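Local atomic coordinates of lamina-associated polypeptide 2 isoforms alpha/zeta (Mus musculus, PDB entry 2V0X), a protein that is a component of the nuclear lamina that dimerises through this coiled-coil domain and probably links lamin A to chromatin during the cell cycle. Residues 42-45 with 46-50; 127-130 with 131-135; 83-86 with 87-91; 63-66 with 67-70. The protein carries 2 engineered substitutions. One frame throughout, in Å; residues are numbered along the deposited sequence.

From the N terminus, contact 1 comes first, where helix 35-46 gives way to a turn. Contact 4 follows in the same connection and starts helix 66-72; contact 3 ends helix 79-87 and opens the loop to helix 100-146. Contact 2 lies inside that long helix. Each is local, lying within one helical turn or where a helix begins or ends, and the four stand in series with none nested or crossed. Contacts 2 and 4 come nearest, about 9 Å between nearest atoms, whereas contacts 2 and 3 lie on opposite sides of the chain's centre, their own centres about 50 Å apart. All four touch the second subunit.

Contact 1. Residues 42-45 with 46-50; sequences VVEE and EWQQI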
ATOM      1  N   VAL B  42       5.766  12.701   6.843  1.00 48.73           N
ATOM      2  CA  VAL B  42       6.219  11.794   5.798  1.00 45.18           C
ATOM      3  C   VAL B  42       5.321  11.840   4.557  1.00 43.57           C
ATOM      4  O   VAL B  42       5.829  11.949   3.444  1.00 44.08           O
ATOM      5  CB  VAL B  42       6.456  10.332   6.318  1.00 43.81           C
ATOM      6  CG1 VAL B  42       5.438   9.955   7.346  1.00 43.96           C
ATOM      7  CG2 VAL B  42       6.428   9.334   5.168  1.00 43.51           C
ATOM      8  N   VAL B  43       4.005  11.805   4.745  1.00 40.76           N
ATOM      9  CA  VAL B  43       3.087  11.865   3.613  1.00 39.38           C
ATOM     10  C   VAL B  43       3.311  13.174   2.838  1.00 43.12           C
ATOM     11  O   VAL B  43       3.509  13.150   1.623  1.00 47.30           O
ATOM     12  CB  VAL B  43       1.601  11.735   4.067  1.00 36.86           C
ATOM     13  CG1 VAL B  43       0.664  11.927   2.899  1.00 37.07           C
ATOM     14  CG2 VAL B  43       1.353  10.363   4.705  1.00 35.26           C
ATOM     15  N   GLU B  44       3.384  14.297   3.556  1.00 44.53           N
ATOM     16  CA  GLU B  44       3.588  15.601   2.925  1.00 47.31           C
ATOM     17  C   GLU B  44       4.937  15.733   2.206  1.00 49.96           C
ATOM     18  O   GLU B  44       5.022  16.387   1.159  1.00 52.79           O
ATOM     19  CB  GLU B  44       3.427  16.722   3.947  1.00 50.73           C
ATOM     20  CG  GLU B  44       3.470  18.122   3.346  1.00 65.66           C
ATOM     21  CD  GLU B  44       3.494  19.219   4.395  1.00 73.94           C
ATOM     22  OE1 GLU B  44       3.164  18.943   5.573  1.00 59.29           O
ATOM     23  OE2 GLU B  44       3.849  20.364   4.039  1.00 82.70           O
ATOM     24  N   GLU B  45       5.982  15.117   2.754  1.00 49.71           N
ATOM     25  CA  GLU B  45       7.308  15.162   2.138  1.00 49.99           C
ATOM     26  C   GLU B  45       7.305  14.464   0.787  1.00 50.80           C
ATOM     27  O   GLU B  45       7.908  14.958  -0.169  1.00 54.37           O
ATOM     28  CB  GLU B  45       8.361  14.500   3.027  1.00 52.59           C
ATOM     29  CG  GLU B  45       8.703  15.281   4.285  1.00 87.14           C
ATOM     30  CD  GLU B  45       9.644  14.519   5.204  1.00117.05           C
ATOM     31  OE1 GLU B  45      10.779  14.210   4.776  1.00134.57           O
ATOM     32  OE2 GLU B  45       9.247  14.227   6.353  1.00117.40           O
ATOM     33  N   GLU B  46       6.635  13.315   0.711  1.00 46.92           N
ATOM     34  CA  GLU B  46       6.558  12.553  -0.536  1.00 43.29           C
ATOM     35  C   GLU B  46       5.709  13.268  -1.566  1.00 38.93           C
ATOM     36  O   GLU B  46       5.973  13.191  -2.757  1.00 39.23           O
ATOM     37  CB  GLU B  46       5.951  11.164  -0.301  1.00 43.61           C
ATOM     38  CG  GLU B  46       6.739  10.282   0.649  1.00 53.49           C
ATOM     39  CD  GLU B  46       8.154  10.016   0.177  1.00 60.50           C
ATOM     40  OE1 GLU B  46       8.350   9.730  -1.028  1.00 70.68           O
ATOM     41  OE2 GLU B  46       9.066  10.082   1.023  1.00 66.76           O
ATOM     42  N   TRP B  47       4.693  13.977  -1.097  1.00 33.94           N
ATOM     43  CA  TRP B  47       3.779  14.680  -1.986  1.00 30.86           C
ATOM     44  C   TRP B  47       4.309  15.979  -2.583  1.00 34.34           C
ATOM     45  O   TRP B  47       3.656  16.573  -3.438  1.00 37.03           O
ATOM     46  CB  TRP B  47       2.452  14.911  -1.282  1.00 28.04           C
ATOM     47  CG  TRP B  47       1.657  13.663  -1.130  1.00 27.44           C
ATOM     48  CD1 TRP B  47       2.001  12.400  -1.570  1.00 27.52           C
ATOM     49  CD2 TRP B  47       0.364  13.538  -0.525  1.00 27.08           C
ATOM     50  NE1 TRP B  47       0.996  11.508  -1.271  1.00 27.64           N
ATOM     51  CE2 TRP B  47      -0.019  12.176  -0.631  1.00 27.74           C
ATOM     52  CE3 TRP B  47      -0.514  14.445   0.091  1.00 25.96           C
ATOM     53  CZ2 TRP B  47      -1.243  11.702  -0.138  1.00 28.31           C
ATOM     54  CZ3 TRP B  47      -1.737  13.971   0.575  1.00 25.91           C
ATOM     55  CH2 TRP B  47      -2.089  12.613   0.459  1.00 26.58           C
ATOM     56  N   GLN B  48       5.490  16.407  -2.148  1.00 37.26           N
ATOM     57  CA  GLN B  48       6.076  17.638  -2.660  1.00 41.35           C
ATOM     58  C   GLN B  48       6.581  17.426  -4.083  1.00 42.25           C
ATOM     59  O   GLN B  48       6.707  18.370  -4.857  1.00 43.17           O
ATOM     60  CB  GLN B  48       7.218  18.123  -1.756  1.00 54.01           C
ATOM     61  CG  GLN B  48       6.788  18.515  -0.344  1.00 61.51           C
ATOM     62  CD  GLN B  48       5.730  19.607  -0.325  1.00 68.10           C
ATOM     63  OE1 GLN B  48       5.936  20.695  -0.861  1.00 68.45           O
ATOM     64  NE2 GLN B  48       4.593  19.322   0.300  1.00 70.67           N
ATOM     65  N   GLN B  49       6.808  16.169  -4.438  1.00 41.97           N
ATOM     66  CA  GLN B  49       7.294  15.816  -5.767  1.00 41.49           C
ATOM     67  C   GLN B  49       6.646  14.463  -6.078  1.00 39.44           C
ATOM     68  O   GLN B  49       7.224  13.430  -5.782  1.00 40.56           O
ATOM     69  CB  GLN B  49       8.823  15.699  -5.708  1.00 48.20           C
ATOM     70  CG  GLN B  49       9.571  16.257  -6.910  1.00 64.14           C
ATOM     71  CD  GLN B  49       9.568  15.321  -8.092  1.00 87.68           C
ATOM     72  OE1 GLN B  49      10.466  14.496  -8.243  1.00 89.08           O
ATOM     73  NE2 GLN B  49       8.564  15.450  -8.949  1.00106.97           N
ATOM     74  N   ILE B  50       5.435  14.471  -6.641  1.00 35.97           N
ATOM     75  CA  ILE B  50       4.738  13.211  -6.920  1.00 37.35           C
ATOM     76  C   ILE B  50       5.291  12.419  -8.097  1.00 42.45           C
ATOM     77  O   ILE B  50       5.065  11.215  -8.187  1.00 43.70           O
ATOM     78  CB  ILE B  50       3.204  13.387  -7.092  1.00 34.79           C
ATOM     79  CG1 ILE B  50       2.880  14.267  -8.307  1.00 39.70           C
ATOM     80  CG2 ILE B  50       2.598  13.951  -5.818  1.00 32.01           C
ATOM     81  CD1 ILE B  50       1.380  14.422  -8.563  1.00 36.60           C
TER
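The indole of Trp-47 carries Val-43 on one face: methyl CG1 stands 3.5 Å from the centroid of the six-membered ring, only 9° off its normal, a CH-pi contact. The carbonyl of Val-43 lies over the same face nearer the five-membered ring, with O 3.4 Å from Trp-47 CG. At the edge, Trp-47 NE1 donates to Ala-181 O of helix 152-196, and the ring also meets Phe-214. With CG1 of Val-43 anti to its own N (chi1 175°), the branch at CB lets that methyl lie over the indole four residues on, and Val-43 also packs on Leu-121 of the second subunit. The second flat group, the amide of Gln-48, is brought back by a bend of its chain at chi2, and NE2 reaches Glu-44 O at 3.1 Å; the acceptor lies in the amide plane, yet the donor stands above the carbonyl plane. Glu-46 is anchored elsewhere, by a salt bridge to Arg-52. Trp-47 N donates to Val-43 O at 3.1 Å. Exchanging the indole of Trp-47 for an alanine would probably leave CG1 of Val-43 without the ring it rests on and the carbonyl of Ala-181 without its N-H. This is the C-terminal end of an alpha-helix, run out into a type I beta turn from Glu-46 to Gln-49, its aromatic residue packed on helix 152-196 and on Tyr-114 of the second subunit.

Contact 2. Residues 127-130 with 131-135; sequences TAFV and AKSLQ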
ATOM      1  N   THR B 127       6.467  -7.710   8.488  1.00 30.72           N
ATOM      2  CA  THR B 127       5.740  -7.325   9.692  1.00 31.38           C
ATOM      3  C   THR B 127       4.988  -8.531  10.282  1.00 30.82           C
ATOM      4  O   THR B 127       5.009  -8.718  11.495  1.00 32.10           O
ATOM      5  CB  THR B 127       4.777  -6.143   9.417  1.00 35.00           C
ATOM      6  OG1 THR B 127       5.550  -4.998   9.039  1.00 30.86           O
ATOM      7  CG2 THR B 127       3.986  -5.774  10.668  1.00 48.74           C
ATOM      8  N   ALA B 128       4.369  -9.363   9.437  1.00 26.52           N
ATOM      9  CA  ALA B 128       3.653 -10.529   9.943  1.00 25.26           C
ATOM     10  C   ALA B 128       4.646 -11.473  10.629  1.00 28.48           C
ATOM     11  O   ALA B 128       4.415 -11.900  11.765  1.00 31.09           O
ATOM     12  CB  ALA B 128       2.891 -11.256   8.807  1.00 24.78           C
ATOM     13  N   PHE B 129       5.786 -11.710   9.977  1.00 30.87           N
ATOM     14  CA  PHE B 129       6.821 -12.570  10.531  1.00 30.64           C
ATOM     15  C   PHE B 129       7.302 -12.074  11.901  1.00 28.61           C
ATOM     16  O   PHE B 129       7.358 -12.836  12.851  1.00 30.99           O
ATOM     17  CB  PHE B 129       8.021 -12.672   9.582  1.00 32.54           C
ATOM     18  CG  PHE B 129       9.207 -13.363  10.194  1.00 36.46           C
ATOM     19  CD1 PHE B 129       9.205 -14.737  10.374  1.00 38.32           C
ATOM     20  CD2 PHE B 129      10.298 -12.626  10.655  1.00 39.67           C
ATOM     21  CE1 PHE B 129      10.271 -15.373  11.012  1.00 41.56           C
ATOM     22  CE2 PHE B 129      11.369 -13.244  11.295  1.00 40.98           C
ATOM     23  CZ  PHE B 129      11.359 -14.619  11.477  1.00 42.35           C
ATOM     24  N   VAL B 130       7.693 -10.813  11.975  1.00 26.53           N
ATOM     25  CA  VAL B 130       8.152 -10.216  13.226  1.00 27.61           C
ATOM     26  C   VAL B 130       7.039 -10.218  14.308  1.00 31.12           C
ATOM     27  O   VAL B 130       7.299 -10.542  15.453  1.00 32.09           O
ATOM     28  CB  VAL B 130       8.705  -8.776  12.986  1.00 26.82           C
ATOM     29  CG1 VAL B 130       9.031  -8.077  14.306  1.00 25.74           C
ATOM     30  CG2 VAL B 130       9.995  -8.844  12.120  1.00 27.93           C
ATOM     31  N   ALA B 131       5.804  -9.889  13.941  1.00 33.70           N
ATOM     32  CA  ALA B 131       4.697  -9.882  14.912  1.00 31.81           C
ATOM     33  C   ALA B 131       4.499 -11.268  15.540  1.00 31.52           C
ATOM     34  O   ALA B 131       4.370 -11.410  16.756  1.00 32.55           O
ATOM     35  CB  ALA B 131       3.419  -9.420  14.262  1.00 30.83           C
ATOM     36  N   LYS B 132       4.550 -12.285  14.704  1.00 30.88           N
ATOM     37  CA  LYS B 132       4.381 -13.659  15.155  1.00 33.10           C
ATOM     38  C   LYS B 132       5.572 -14.088  16.037  1.00 38.24           C
ATOM     39  O   LYS B 132       5.381 -14.731  17.071  1.00 41.73           O
ATOM     40  CB  LYS B 132       4.240 -14.584  13.937  1.00 31.47           C
ATOM     41  CG  LYS B 132       3.562 -15.936  14.210  1.00 46.35           C
ATOM     42  CD  LYS B 132       2.099 -15.748  14.627  1.00 70.21           C
ATOM     43  CE  LYS B 132       1.354 -17.075  14.756  1.00 99.02           C
ATOM     44  NZ  LYS B 132       1.149 -17.751  13.440  1.00110.39           N
ATOM     45  N   SER B 133       6.788 -13.710  15.649  1.00 39.37           N
ATOM     46  CA  SER B 133       7.974 -14.060  16.427  1.00 40.02           C
ATOM     47  C   SER B 133       7.882 -13.405  17.793  1.00 40.35           C
ATOM     48  O   SER B 133       8.175 -14.026  18.814  1.00 40.11           O
ATOM     49  CB  SER B 133       9.255 -13.586  15.730  1.00 43.91           C
ATOM     50  OG  SER B 133       9.414 -14.242  14.486  1.00 60.72           O
ATOM     51  N   LEU B 134       7.472 -12.143  17.790  1.00 40.11           N
ATOM     52  CA  LEU B 134       7.323 -11.364  19.000  1.00 39.36           C
ATOM     53  C   LEU B 134       6.329 -12.022  19.962  1.00 41.82           C
ATOM     54  O   LEU B 134       6.564 -12.052  21.182  1.00 44.48           O
ATOM     55  CB  LEU B 134       6.877  -9.950  18.632  1.00 37.18           C
ATOM     56  CG  LEU B 134       6.240  -8.993  19.636  1.00 35.27           C
ATOM     57  CD1 LEU B 134       7.166  -8.658  20.769  1.00 33.60           C
ATOM     58  CD2 LEU B 134       5.847  -7.737  18.881  1.00 39.16           C
ATOM     59  N   GLN B 135       5.240 -12.576  19.431  1.00 40.68           N
ATOM     60  CA  GLN B 135       4.281 -13.199  20.328  1.00 40.78           C
ATOM     61  C   GLN B 135       4.764 -14.511  20.934  1.00 39.90           C
ATOM     62  O   GLN B 135       4.450 -14.798  22.080  1.00 42.46           O
ATOM     63  CB  GLN B 135       2.854 -13.266  19.763  1.00 41.64           C
ATOM     64  CG  GLN B 135       2.552 -14.192  18.619  1.00 52.13           C
ATOM     65  CD  GLN B 135       1.074 -14.087  18.194  1.00 51.05           C
ATOM     66  OE1 GLN B 135       0.755 -14.052  17.012  1.00 64.95           O
ATOM     67  NE2 GLN B 135       0.184 -14.005  19.170  1.00 37.39           N
TER
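Ser-133 sets its hydroxyl over one face of the Phe-129 ring, OG standing 3.6 Å above the ring plane and offset toward the rim, nearest to CZ. The two side chains meet one helical turn apart: CG of Phe-129 is anti to its N (chi1 171°), which lays the ring beside the following turn, while OG of Ser-133 sits beside its own N (chi1 -63°) and folds back over the turn before. There it donates to Phe-129 O at 3.0 Å, from above the carbonyl plane. Ser-133 N reaches the same oxygen, also at 3.0 Å, from the opposite face, so two donors of one residue grip a single acceptor. A serine suits the place, since its short arm can return a hydroxyl to the helix backbone and still fit over the face of a ring. Such side-chain bonds to the carbonyl four residues back are familiar in alpha-helices, here within the long helix 100-146 of the coiled-coil dimer; Thr-127 OG1 does the same with Ile-123 O. Regular bonds surround it, among them Ala-131 N to Thr-127 O at 2.8 Å and Leu-134 N to Val-130 O at 2.8 Å. The small residues Ala-128 and Ala-131 let the second subunit come close, packing on its Ala-173 and Ala-166, and Leu-134 meets Leu-134 of that subunit. Phe-129 is met edge-to-face by Phe-33 of the second subunit.

Contact 3. Residues 83-86 with 87-91; sequences GFIS and EATPA. Engineered in segment 87-91: Ala-91 (natural residue Arg).
The carbonyl oxygen of Ile-85 is gripped twice: Thr-89 OG1 donates to it at 2.7 Å, and Ala-88 N makes a weak bond to it. The hydroxyl arrives from above the carbonyl plane, 42° out of it, rather than on a lone pair. Thr-89 can do this because OG1 lies beside its own N (chi1 -58°), turned back toward the helix it has just left, and the side chain slants across that of Ile-85, whose CG2 comes within 4.0 Å of OG1. Its backbone joins in, with Thr-89 N donating to Ser-86 O at 2.8 Å, again from well above the carbonyl plane. Threonine thus offers two donors to two successive carbonyls that the ending helix would otherwise leave without their next-turn amides. Ala-88, the first residue to leave helical angles, splits its N-H: besides the weak bond it gives a firmer one to Phe-84 O at 3.1 Å. One residue earlier the helix is still regular, Glu-87 N meeting Gly-83 O at 3.0 Å. The aliphatic part of Glu-87 lies by that carbonyl too, CG being 3.3 Å from Gly-83 O. This C-terminal end of helix 79-87 lies far from the chain's centre, where the loop toward helix 100-146 begins; Phe-84 rests on Ile-201 of the second subunit, and Ile-85 and Thr-89 on its Cys-199, between that subunit's helices 152-196 and 203-211.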
ATOM      1  N   GLY B  83       1.857  -8.237 -30.007  1.00 48.66           N
ATOM      2  CA  GLY B  83       1.897  -8.424 -31.443  1.00 48.34           C
ATOM      3  C   GLY B  83       0.488  -8.362 -31.974  1.00 48.94           C
ATOM      4  O   GLY B  83       0.224  -7.677 -32.963  1.00 52.83           O
ATOM      5  N   PHE B  84      -0.431  -9.021 -31.279  1.00 48.54           N
ATOM      6  CA  PHE B  84      -1.832  -9.029 -31.679  1.00 51.80           C
ATOM      7  C   PHE B  84      -2.440  -7.619 -31.641  1.00 51.76           C
ATOM      8  O   PHE B  84      -3.165  -7.221 -32.553  1.00 52.30           O
ATOM      9  CB  PHE B  84      -2.641  -9.969 -30.781  1.00 53.89           C
ATOM     10  CG  PHE B  84      -4.066 -10.163 -31.230  1.00 57.63           C
ATOM     11  CD1 PHE B  84      -4.352 -10.888 -32.387  1.00 60.45           C
ATOM     12  CD2 PHE B  84      -5.119  -9.621 -30.500  1.00 59.35           C
ATOM     13  CE1 PHE B  84      -5.671 -11.071 -32.812  1.00 62.65           C
ATOM     14  CE2 PHE B  84      -6.444  -9.797 -30.914  1.00 61.20           C
ATOM     15  CZ  PHE B  84      -6.720 -10.524 -32.075  1.00 62.28           C
ATOM     16  N   ILE B  85      -2.159  -6.882 -30.573  1.00 50.42           N
ATOM     17  CA  ILE B  85      -2.672  -5.525 -30.414  1.00 47.98           C
ATOM     18  C   ILE B  85      -2.150  -4.636 -31.545  1.00 47.16           C
ATOM     19  O   ILE B  85      -2.911  -3.888 -32.150  1.00 46.19           O
ATOM     20  CB  ILE B  85      -2.256  -4.903 -29.042  1.00 45.90           C
ATOM     21  CG1 ILE B  85      -2.899  -5.687 -27.888  1.00 46.91           C
ATOM     22  CG2 ILE B  85      -2.643  -3.425 -28.982  1.00 42.78           C
ATOM     23  CD1 ILE B  85      -2.590  -5.126 -26.499  1.00 49.67           C
ATOM     24  N   SER B  86      -0.856  -4.747 -31.830  1.00 46.42           N
ATOM     25  CA  SER B  86      -0.216  -3.956 -32.877  1.00 43.34           C
ATOM     26  C   SER B  86      -0.852  -4.224 -34.241  1.00 43.62           C
ATOM     27  O   SER B  86      -1.221  -3.289 -34.950  1.00 44.85           O
ATOM     28  CB  SER B  86       1.284  -4.254 -32.924  1.00 35.31           C
ATOM     29  OG  SER B  86       1.977  -3.289 -33.702  1.00 38.02           O
ATOM     30  N   GLU B  87      -1.008  -5.500 -34.588  1.00 44.40           N
ATOM     31  CA  GLU B  87      -1.604  -5.882 -35.870  1.00 45.31           C
ATOM     32  C   GLU B  87      -3.045  -5.392 -35.978  1.00 45.20           C
ATOM     33  O   GLU B  87      -3.538  -5.118 -37.065  1.00 44.11           O
ATOM     34  CB  GLU B  87      -1.518  -7.397 -36.075  1.00 47.16           C
ATOM     35  CG  GLU B  87      -0.092  -7.884 -36.236  1.00 61.65           C
ATOM     36  CD  GLU B  87       0.012  -9.387 -36.351  1.00103.94           C
ATOM     37  OE1 GLU B  87       0.532  -9.865 -37.381  1.00130.50           O
ATOM     38  OE2 GLU B  87      -0.411 -10.091 -35.407  1.00114.69           O
ATOM     39  N   ALA B  88      -3.709  -5.243 -34.839  1.00 45.23           N
ATOM     40  CA  ALA B  88      -5.076  -4.745 -34.824  1.00 43.84           C
ATOM     41  C   ALA B  88      -5.097  -3.209 -34.674  1.00 43.41           C
ATOM     42  O   ALA B  88      -6.156  -2.612 -34.514  1.00 40.75           O
ATOM     43  CB  ALA B  88      -5.873  -5.416 -33.702  1.00 43.80           C
ATOM     44  N   THR B  89      -3.934  -2.564 -34.718  1.00 46.43           N
ATOM     45  CA  THR B  89      -3.879  -1.104 -34.603  1.00 51.84           C
ATOM     46  C   THR B  89      -3.660  -0.456 -35.972  1.00 56.46           C
ATOM     47  O   THR B  89      -2.585  -0.578 -36.565  1.00 53.29           O
ATOM     48  CB  THR B  89      -2.769  -0.642 -33.614  1.00 47.39           C
ATOM     49  OG1 THR B  89      -3.004  -1.232 -32.333  1.00 52.43           O
ATOM     50  CG2 THR B  89      -2.755   0.888 -33.477  1.00 36.20           C
ATOM     51  N   PRO B  90      -4.694   0.216 -36.506  1.00 61.28           N
ATOM     52  CA  PRO B  90      -4.635   0.888 -37.812  1.00 63.95           C
ATOM     53  C   PRO B  90      -3.674   2.076 -37.793  1.00 67.18           C
ATOM     54  O   PRO B  90      -3.512   2.731 -36.769  1.00 67.98           O
ATOM     55  CB  PRO B  90      -6.078   1.369 -38.014  1.00 63.34           C
ATOM     56  CG  PRO B  90      -6.889   0.457 -37.136  1.00 62.42           C
ATOM     57  CD  PRO B  90      -6.030   0.368 -35.912  1.00 61.07           C
ATOM     58  N   ALA B  91      -3.059   2.359 -38.936  1.00 72.05           N
ATOM     59  CA  ALA B  91      -2.122   3.468 -39.059  1.00 74.04           C
ATOM     60  C   ALA B  91      -2.331   4.183 -40.388  1.00 77.77           C
ATOM     61  O   ALA B  91      -2.600   3.569 -41.420  1.00 80.80           O
ATOM     62  CB  ALA B  91      -0.695   2.968 -38.938  1.00 73.34           C
TER

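Contact 4. Residues 63-66 with 67-70; sequences VSSI and EAAR
Ser-65 turns its hydroxyl toward Ala-68 by holding OG between its backbone N and carbonyl carbon (chi1 85°), and Glu-67 folds back toward Ser-65 through a bend at chi2 (77°). The first torsion sets Ser-65 OG 2.9 Å from Ala-68 N, which donates to it with an N-H...O angle of 158°: the N-cap bond of helix 66-72. Serine suits this position because its oxygen, one atom beyond CB, can stand in for the carbonyl that a preceding turn would have supplied. Its own carbonyl serves the helix as well, Ser-65 O accepting from Ala-69 N at 3.0 Å. With an alanine here the hydroxyl is gone, and the amide of Ala-68 would probably lack its acceptor, leaving the first turn prone to fray. The bend in Glu-67 brings OE2 to 3.6 Å from Ser-65 CB and 3.7 Å from Ile-66 N, contacts rather than bonds; a negative charge beside the amides of a helix start is probably favourable. Further on, Arg-70 N donates to Ile-66 O at 3.1 Å, and a bend at chi3 of Arg-70 lays one face of its guanidinium over the same oxygen. On the apolar side, Val-63 CG1 packs against Ala-68 CB at 3.6 Å, an alanine small enough to let the incoming loop close on the helix. Val-63 also rests on Gln-122 and His-126 of helix 100-146, and both Val-63 and Ala-68 meet Leu-35 of the second subunit, so this helix start is lodged between its own long helix and the partner chain.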
ATOM      1  N   VAL B  63      12.846 -10.467   0.060  1.00 40.14           N
ATOM      2  CA  VAL B  63      11.907 -11.560  -0.078  1.00 41.64           C
ATOM      3  C   VAL B  63      12.447 -12.513  -1.148  1.00 44.18           C
ATOM      4  O   VAL B  63      13.179 -12.097  -2.052  1.00 46.51           O
ATOM      5  CB  VAL B  63      10.495 -11.043  -0.433  1.00 41.33           C
ATOM      6  CG1 VAL B  63       9.576 -12.201  -0.808  1.00 41.38           C
ATOM      7  CG2 VAL B  63       9.896 -10.297   0.770  1.00 41.74           C
ATOM      8  N   SER B  64      12.121 -13.793  -1.011  1.00 45.06           N
ATOM      9  CA  SER B  64      12.566 -14.810  -1.942  1.00 48.97           C
ATOM     10  C   SER B  64      11.429 -15.731  -2.362  1.00 47.39           C
ATOM     11  O   SER B  64      10.362 -15.757  -1.728  1.00 47.40           O
ATOM     12  CB  SER B  64      13.679 -15.653  -1.303  1.00 60.61           C
ATOM     13  OG  SER B  64      14.801 -14.855  -0.959  1.00 75.17           O
ATOM     14  N   SER B  65      11.704 -16.474  -3.435  1.00 44.69           N
ATOM     15  CA  SER B  65      10.841 -17.475  -4.050  1.00 42.37           C
ATOM     16  C   SER B  65      10.413 -17.116  -5.468  1.00 42.22           C
ATOM     17  O   SER B  65      10.230 -15.941  -5.814  1.00 42.71           O
ATOM     18  CB  SER B  65       9.622 -17.839  -3.180  1.00 43.87           C
ATOM     19  OG  SER B  65       8.531 -16.952  -3.363  1.00 42.72           O
ATOM     20  N   ILE B  66      10.303 -18.144  -6.302  1.00 41.38           N
ATOM     21  CA  ILE B  66       9.878 -17.968  -7.685  1.00 41.11           C
ATOM     22  C   ILE B  66       8.488 -17.313  -7.654  1.00 40.12           C
ATOM     23  O   ILE B  66       8.198 -16.395  -8.425  1.00 41.47           O
ATOM     24  CB  ILE B  66       9.808 -19.345  -8.399  1.00 43.59           C
ATOM     25  CG1 ILE B  66      11.222 -19.941  -8.521  1.00 53.49           C
ATOM     26  CG2 ILE B  66       9.153 -19.225  -9.772  1.00 43.29           C
ATOM     27  CD1 ILE B  66      11.246 -21.402  -8.947  1.00 55.15           C
ATOM     28  N   GLU B  67       7.681 -17.726  -6.683  1.00 37.64           N
ATOM     29  CA  GLU B  67       6.321 -17.222  -6.528  1.00 39.15           C
ATOM     30  C   GLU B  67       6.253 -15.727  -6.216  1.00 38.40           C
ATOM     31  O   GLU B  67       5.464 -14.996  -6.814  1.00 41.05           O
ATOM     32  CB  GLU B  67       5.572 -18.001  -5.436  1.00 45.04           C
ATOM     33  CG  GLU B  67       5.261 -19.476  -5.766  1.00 71.28           C
ATOM     34  CD  GLU B  67       6.455 -20.435  -5.647  1.00 79.26           C
ATOM     35  OE1 GLU B  67       6.344 -21.565  -6.170  1.00 83.85           O
ATOM     36  OE2 GLU B  67       7.486 -20.093  -5.031  1.00 62.32           O
ATOM     37  N   ALA B  68       7.076 -15.275  -5.285  1.00 32.65           N
ATOM     38  CA  ALA B  68       7.046 -13.872  -4.915  1.00 32.02           C
ATOM     39  C   ALA B  68       7.645 -13.019  -6.026  1.00 35.76           C
ATOM     40  O   ALA B  68       7.201 -11.901  -6.242  1.00 36.63           O
ATOM     41  CB  ALA B  68       7.763 -13.650  -3.614  1.00 30.84           C
ATOM     42  N   ALA B  69       8.622 -13.571  -6.749  1.00 39.94           N
ATOM     43  CA  ALA B  69       9.266 -12.863  -7.848  1.00 40.51           C
ATOM     44  C   ALA B  69       8.238 -12.567  -8.942  1.00 41.32           C
ATOM     45  O   ALA B  69       8.212 -11.471  -9.513  1.00 44.18           O
ATOM     46  CB  ALA B  69      10.432 -13.683  -8.415  1.00 40.08           C
ATOM     47  N   ARG B  70       7.382 -13.540  -9.222  1.00 38.70           N
ATOM     48  CA  ARG B  70       6.349 -13.349 -10.238  1.00 40.67           C
ATOM     49  C   ARG B  70       5.353 -12.272  -9.777  1.00 41.58           C
ATOM     50  O   ARG B  70       5.019 -11.356 -10.516  1.00 42.70           O
ATOM     51  CB  ARG B  70       5.596 -14.656 -10.468  1.00 41.24           C
ATOM     52  CG  ARG B  70       4.485 -14.566 -11.497  1.00 53.26           C
ATOM     53  CD  ARG B  70       3.463 -15.681 -11.324  1.00 66.85           C
ATOM     54  NE  ARG B  70       4.089 -16.992 -11.184  1.00 87.77           N
ATOM     55  CZ  ARG B  70       4.157 -17.670 -10.040  1.00105.79           C
ATOM     56  NH1 ARG B  70       3.633 -17.166  -8.928  1.00100.58           N
ATOM     57  NH2 ARG B  70       4.772 -18.845 -10.003  1.00111.66           N
TER